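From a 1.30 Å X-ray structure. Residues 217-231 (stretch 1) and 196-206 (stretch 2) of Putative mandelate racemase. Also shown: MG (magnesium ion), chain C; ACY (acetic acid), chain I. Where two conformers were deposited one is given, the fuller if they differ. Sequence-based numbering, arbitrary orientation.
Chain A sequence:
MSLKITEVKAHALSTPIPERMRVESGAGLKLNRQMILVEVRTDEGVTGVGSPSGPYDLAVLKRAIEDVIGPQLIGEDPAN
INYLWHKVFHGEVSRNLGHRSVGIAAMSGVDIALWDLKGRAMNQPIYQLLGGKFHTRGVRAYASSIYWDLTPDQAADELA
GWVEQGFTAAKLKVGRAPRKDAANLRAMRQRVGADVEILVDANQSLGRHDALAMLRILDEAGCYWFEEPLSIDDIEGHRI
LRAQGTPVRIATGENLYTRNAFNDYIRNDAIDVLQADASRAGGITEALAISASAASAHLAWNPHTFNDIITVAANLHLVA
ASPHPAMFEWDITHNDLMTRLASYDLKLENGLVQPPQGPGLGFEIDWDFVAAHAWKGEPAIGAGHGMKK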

# COMPACT_ATOMS: atom_id res chain seq x y z
N ILE A 217 6.84 15.35 28.34
CA ILE A 217 7.43 16.64 27.98
C ILE A 217 6.42 17.50 27.23
O ILE A 217 6.22 18.68 27.53
CB ILE A 217 8.68 16.46 27.09
CG1 ILE A 217 9.74 15.62 27.81
CG2 ILE A 217 9.23 17.82 26.65
CD1 ILE A 217 10.24 16.24 29.09
N LEU A 218 5.78 16.89 26.23
CA LEU A 218 4.81 17.61 25.39
C LEU A 218 3.67 18.15 26.24
O LEU A 218 3.16 19.26 26.03
CB LEU A 218 4.25 16.73 24.27
CG LEU A 218 5.28 15.96 23.44
CD1 LEU A 218 4.55 15.30 22.26
CD2 LEU A 218 6.42 16.83 22.95
N ASP A 219 3.26 17.36 27.22
CA ASP A 219 2.20 17.75 28.14
C ASP A 219 2.66 18.97 28.97
O ASP A 219 1.96 19.98 29.04
CB ASP A 219 1.87 16.53 29.02
CG ASP A 219 0.64 16.71 29.88
OD1 ASP A 219 -0.02 17.76 29.84
OD2 ASP A 219 0.34 15.75 30.62
N GLU A 220 3.85 18.88 29.54
CA GLU A 220 4.43 19.98 30.29
C GLU A 220 4.47 21.27 29.47
O GLU A 220 4.18 22.36 29.99
CB GLU A 220 5.85 19.58 30.72
CG GLU A 220 6.67 20.68 31.38
CD GLU A 220 8.15 20.32 31.44
OE1 GLU A 220 8.46 19.12 31.65
OE2 GLU A 220 9.00 21.22 31.29
N ALA A 221 4.81 21.15 28.19
CA ALA A 221 4.93 22.30 27.28
C ALA A 221 3.60 22.71 26.66
O ALA A 221 3.55 23.65 25.87
CB ALA A 221 5.96 22.02 26.18
N GLY A 222 2.53 22.01 27.00
CA GLY A 222 1.21 22.35 26.49
C GLY A 222 1.07 22.21 24.99
O GLY A 222 0.35 22.97 24.35
N CYS A 223 1.75 21.22 24.42
CA CYS A 223 1.69 21.03 22.97
C CYS A 223 0.30 20.64 22.47
O CYS A 223 -0.44 19.90 23.12
CB CYS A 223 2.72 20.00 22.52
SG CYS A 223 4.41 20.54 22.75
N TYR A 224 -0.05 21.12 21.28
CA TYR A 224 -1.36 20.87 20.69
C TYR A 224 -1.54 19.41 20.25
O TYR A 224 -2.57 18.78 20.52
CB TYR A 224 -1.57 21.81 19.50
CG TYR A 224 -2.97 21.82 18.95
CD1 TYR A 224 -3.96 22.62 19.53
CD2 TYR A 224 -3.32 21.06 17.85
CE1 TYR A 224 -5.25 22.62 19.03
CE2 TYR A 224 -4.60 21.06 17.34
CZ TYR A 224 -5.56 21.84 17.93
OH TYR A 224 -6.85 21.83 17.42
N TRP A 225 -0.54 18.87 19.55
CA TRP A 225 -0.59 17.47 19.13
C TRP A 225 0.79 16.86 18.99
O TRP A 225 1.79 17.58 18.93
CB TRP A 225 -1.45 17.27 17.87
CG TRP A 225 -0.89 17.65 16.49
CD1 TRP A 225 0.37 17.44 15.99
CD2 TRP A 225 -1.67 18.18 15.42
NE1 TRP A 225 0.42 17.87 14.66
CE2 TRP A 225 -0.83 18.32 14.30
CE3 TRP A 225 -3.01 18.57 15.31
CZ2 TRP A 225 -1.29 18.84 13.08
CZ3 TRP A 225 -3.47 19.08 14.11
CH2 TRP A 225 -2.61 19.21 13.01
N PHE A 226 0.80 15.53 18.98
CA PHE A 226 1.98 14.67 18.82
C PHE A 226 1.68 13.85 17.57
O PHE A 226 0.86 12.92 17.59
CB PHE A 226 2.05 13.75 20.05
CG PHE A 226 3.36 13.00 20.23
CD1 PHE A 226 4.44 13.20 19.40
CD2 PHE A 226 3.48 12.12 21.30
CE1 PHE A 226 5.64 12.51 19.64
CE2 PHE A 226 4.65 11.44 21.54
CZ PHE A 226 5.74 11.63 20.71
N GLU A 227 2.33 14.20 16.46
CA GLU A 227 2.05 13.63 15.14
C GLU A 227 3.04 12.52 14.79
O GLU A 227 4.24 12.64 15.06
CB GLU A 227 2.10 14.76 14.10
CG GLU A 227 2.09 14.30 12.67
CD GLU A 227 1.91 15.45 11.71
OE1 GLU A 227 1.62 16.58 12.16
OE2 GLU A 227 2.06 15.23 10.49
N GLU A 228 2.52 11.45 14.17
CA GLU A 228 3.31 10.25 13.86
C GLU A 228 4.31 9.93 14.98
O GLU A 228 5.51 9.79 14.74
CB GLU A 228 4.01 10.36 12.50
CG GLU A 228 3.04 10.28 11.32
CD GLU A 228 3.75 9.91 10.03
OE1 GLU A 228 4.93 10.30 9.86
OE2 GLU A 228 3.15 9.21 9.19
N PRO A 229 3.82 9.78 16.21
CA PRO A 229 4.75 9.48 17.30
C PRO A 229 5.43 8.12 17.11
O PRO A 229 6.58 7.94 17.53
CB PRO A 229 3.84 9.44 18.53
CG PRO A 229 2.48 9.06 17.98
CD PRO A 229 2.41 9.80 16.66
N LEU A 230 4.72 7.18 16.47
CA LEU A 230 5.18 5.80 16.30
C LEU A 230 5.01 5.39 14.85
O LEU A 230 4.35 6.07 14.07
CB LEU A 230 4.33 4.85 17.15
CG LEU A 230 4.22 5.18 18.64
CD1 LEU A 230 3.13 4.34 19.29
CD2 LEU A 230 5.55 4.96 19.34
N SER A 231 5.57 4.24 14.51
CA SER A 231 5.22 3.57 13.27
C SER A 231 3.72 3.58 13.07
O SER A 231 2.96 3.24 13.99
CB SER A 231 5.69 2.12 13.33
OG SER A 231 5.12 1.38 12.26
MG MG C . 3.92 14.85 9.29
C ACY I . 8.65 15.74 6.09
O ACY I . 8.82 15.39 7.27
OXT ACY I . 8.80 16.92 5.69
CH3 ACY I . 8.24 14.72 5.07
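Stretch 2 (196-206) VEILVDANQSL

Stretch 2 lies alongside stretch 1 as a neighbouring parallel β-strand, and the pair illustrates a general principle of parallel sheets: neighbouring strands can bring acidic side chains in register to one metal ion. Residues 197-201 form the strand of stretch 2, and it runs with strand 225-227 at an angle of 22° between their N-to-C directions (signed crossing angle -22°), the axes approaching to 4.6 Å.

The backbone ladder is typical of parallel pairing, in which one strand's residues bond alternately to flanking residues of the other. Tyr224 N donates to Ile198 O at 2.9 Å, Val200 N to Trp225 O at 3.0 Å, Glu227 N to Val200 O at 2.8 Å, and Ala202 N to Glu227 O at 2.9 Å. Phe226 thus sits beside Val200 and Glu227 beside Asp201, with CA of Glu227 and CA of Asp201 4.4 Å apart.

Paired residues share a face of the sheet. On the face of Phe226 and Val200 the contact is apolar: Val200 CG1 lies 4.2 Å from Phe226 CD1, while Val200 CG2 reaches Leu218 CD2 at 3.9 Å and Cys223 SG at 4.0 Å, so Val200 also packs against the end of the helix, at Leu218, and against Cys223 in the link that follows. Further along, Leu206 CD1 meets the edge of the Phe226 ring, 3.9 Å from CZ.

On the side of Glu227 and Asp201, to which Leu199 and Trp225 also point, an apolar contact gives way to a metal site. Leu199 covers one face of the Trp225 indole, its CD2 standing 3.4 Å from Trp225 CE2 in a CH-π contact. Asp201 OD2 and Glu227 OE2 approach to 3.2 Å, a separation that two carboxylates can accept here because both bind the magnesium ion, at 2.3 Å from Asp201 OD2 and 2.2 Å from Glu227 OE2. One of the metal's waters also donates to Asp201 OD1 and Glu228 OE1, at 2.6 Å and 2.7 Å, bridging two acidic side chains.

Beyond the strand, stretch 2 folds into a type I' turn from Ala202 to Ser205, closed by Ser205 N donating to Ala202 O at 3.0 Å. Contact with stretch 1 continues through the turn: Gln204 N donates to Glu228 O at 2.8 Å, and Gln204 CA makes a CA-H...O contact of 3.5 Å with Leu230 O. A water then links Leu206 O, at 2.7 Å, to Ser231 N, at 2.9 Å. At the other end, another water joins Glu197 OE1 and Ile198 N to Gly222 O, so solvent extends the pairing past both ends of the direct ladder.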

# COMPACT_ATOMS: atom_id res chain seq x y z
N VAL A 196 0.56 30.79 21.59
CA VAL A 196 0.94 30.21 20.31
C VAL A 196 0.89 28.70 20.45
O VAL A 196 1.43 28.15 21.40
CB VAL A 196 2.36 30.65 19.91
CG1 VAL A 196 2.84 29.91 18.67
CG2 VAL A 196 2.40 32.17 19.71
N GLU A 197 0.23 28.02 19.51
CA GLU A 197 0.16 26.56 19.58
C GLU A 197 1.43 25.95 19.03
O GLU A 197 1.93 26.37 17.98
CB GLU A 197 -1.05 26.01 18.82
CG GLU A 197 -2.41 26.50 19.33
CD GLU A 197 -2.79 25.97 20.70
OE1 GLU A 197 -2.12 25.06 21.25
OE2 GLU A 197 -3.81 26.46 21.24
N ILE A 198 1.97 24.97 19.75
CA ILE A 198 3.16 24.27 19.30
C ILE A 198 2.81 22.81 19.08
O ILE A 198 2.34 22.11 20.00
CB ILE A 198 4.32 24.40 20.33
CG1 ILE A 198 4.71 25.87 20.52
CG2 ILE A 198 5.53 23.59 19.87
CD1 ILE A 198 5.71 26.10 21.65
N LEU A 199 3.01 22.36 17.84
CA LEU A 199 2.74 20.99 17.41
C LEU A 199 4.07 20.27 17.28
O LEU A 199 5.09 20.91 17.01
CB LEU A 199 2.06 21.02 16.04
CG LEU A 199 0.63 21.55 15.94
CD1 LEU A 199 0.42 22.93 16.55
CD2 LEU A 199 0.23 21.55 14.47
N VAL A 200 4.08 18.95 17.46
CA VAL A 200 5.30 18.16 17.36
C VAL A 200 5.06 16.99 16.41
O VAL A 200 3.94 16.44 16.39
CB VAL A 200 5.73 17.66 18.76
CG1 VAL A 200 6.78 16.59 18.67
CG2 VAL A 200 6.21 18.84 19.62
N ASP A 201 6.07 16.61 15.64
CA ASP A 201 5.94 15.56 14.62
C ASP A 201 7.20 14.72 14.61
O ASP A 201 8.29 15.23 14.30
CB ASP A 201 5.71 16.24 13.26
CG ASP A 201 5.52 15.26 12.12
OD1 ASP A 201 5.74 14.05 12.29
OD2 ASP A 201 5.18 15.75 11.02
N ALA A 202 7.06 13.44 14.96
CA ALA A 202 8.20 12.53 15.07
C ALA A 202 8.45 11.70 13.81
O ALA A 202 9.40 10.94 13.78
CB ALA A 202 8.05 11.61 16.28
N ASN A 203 7.60 11.82 12.79
CA ASN A 203 7.80 11.05 11.56
C ASN A 203 8.06 9.56 11.81
O ASN A 203 8.91 8.94 11.16
CB ASN A 203 8.93 11.64 10.71
CG ASN A 203 8.53 12.90 10.00
OD1 ASN A 203 8.75 14.01 10.51
ND2 ASN A 203 7.94 12.76 8.82
N GLN A 204 7.30 8.98 12.75
CA GLN A 204 7.36 7.55 13.05
C GLN A 204 8.68 7.09 13.65
O GLN A 204 9.02 5.91 13.58
CB GLN A 204 7.08 6.69 11.80
CG GLN A 204 5.86 7.08 10.98
CD GLN A 204 5.63 6.10 9.83
OE1 GLN A 204 5.48 4.90 10.04
NE2 GLN A 204 5.63 6.62 8.60
N SER A 205 9.42 8.02 14.25
CA SER A 205 10.81 7.75 14.65
C SER A 205 11.00 7.13 16.02
O SER A 205 12.11 6.71 16.35
CB SER A 205 11.62 9.05 14.64
OG SER A 205 11.74 9.55 13.33
N LEU A 206 9.95 7.09 16.83
CA LEU A 206 10.11 6.63 18.21
C LEU A 206 9.46 5.29 18.44
O LEU A 206 8.48 4.94 17.77
CB LEU A 206 9.47 7.64 19.17
CG LEU A 206 10.03 9.06 19.08
CD1 LEU A 206 9.15 10.01 19.88
CD2 LEU A 206 11.47 9.11 19.58
O HOH W 1 0.35 24.36 22.01
O HOH W 2 4.78 12.97 10.10
O HOH W 3 6.98 9.87 8.16
O HOH W 4 5.78 14.55 7.84
O HOH W 5 7.23 2.88 16.46
O HOH W 6 3.67 16.91 8.14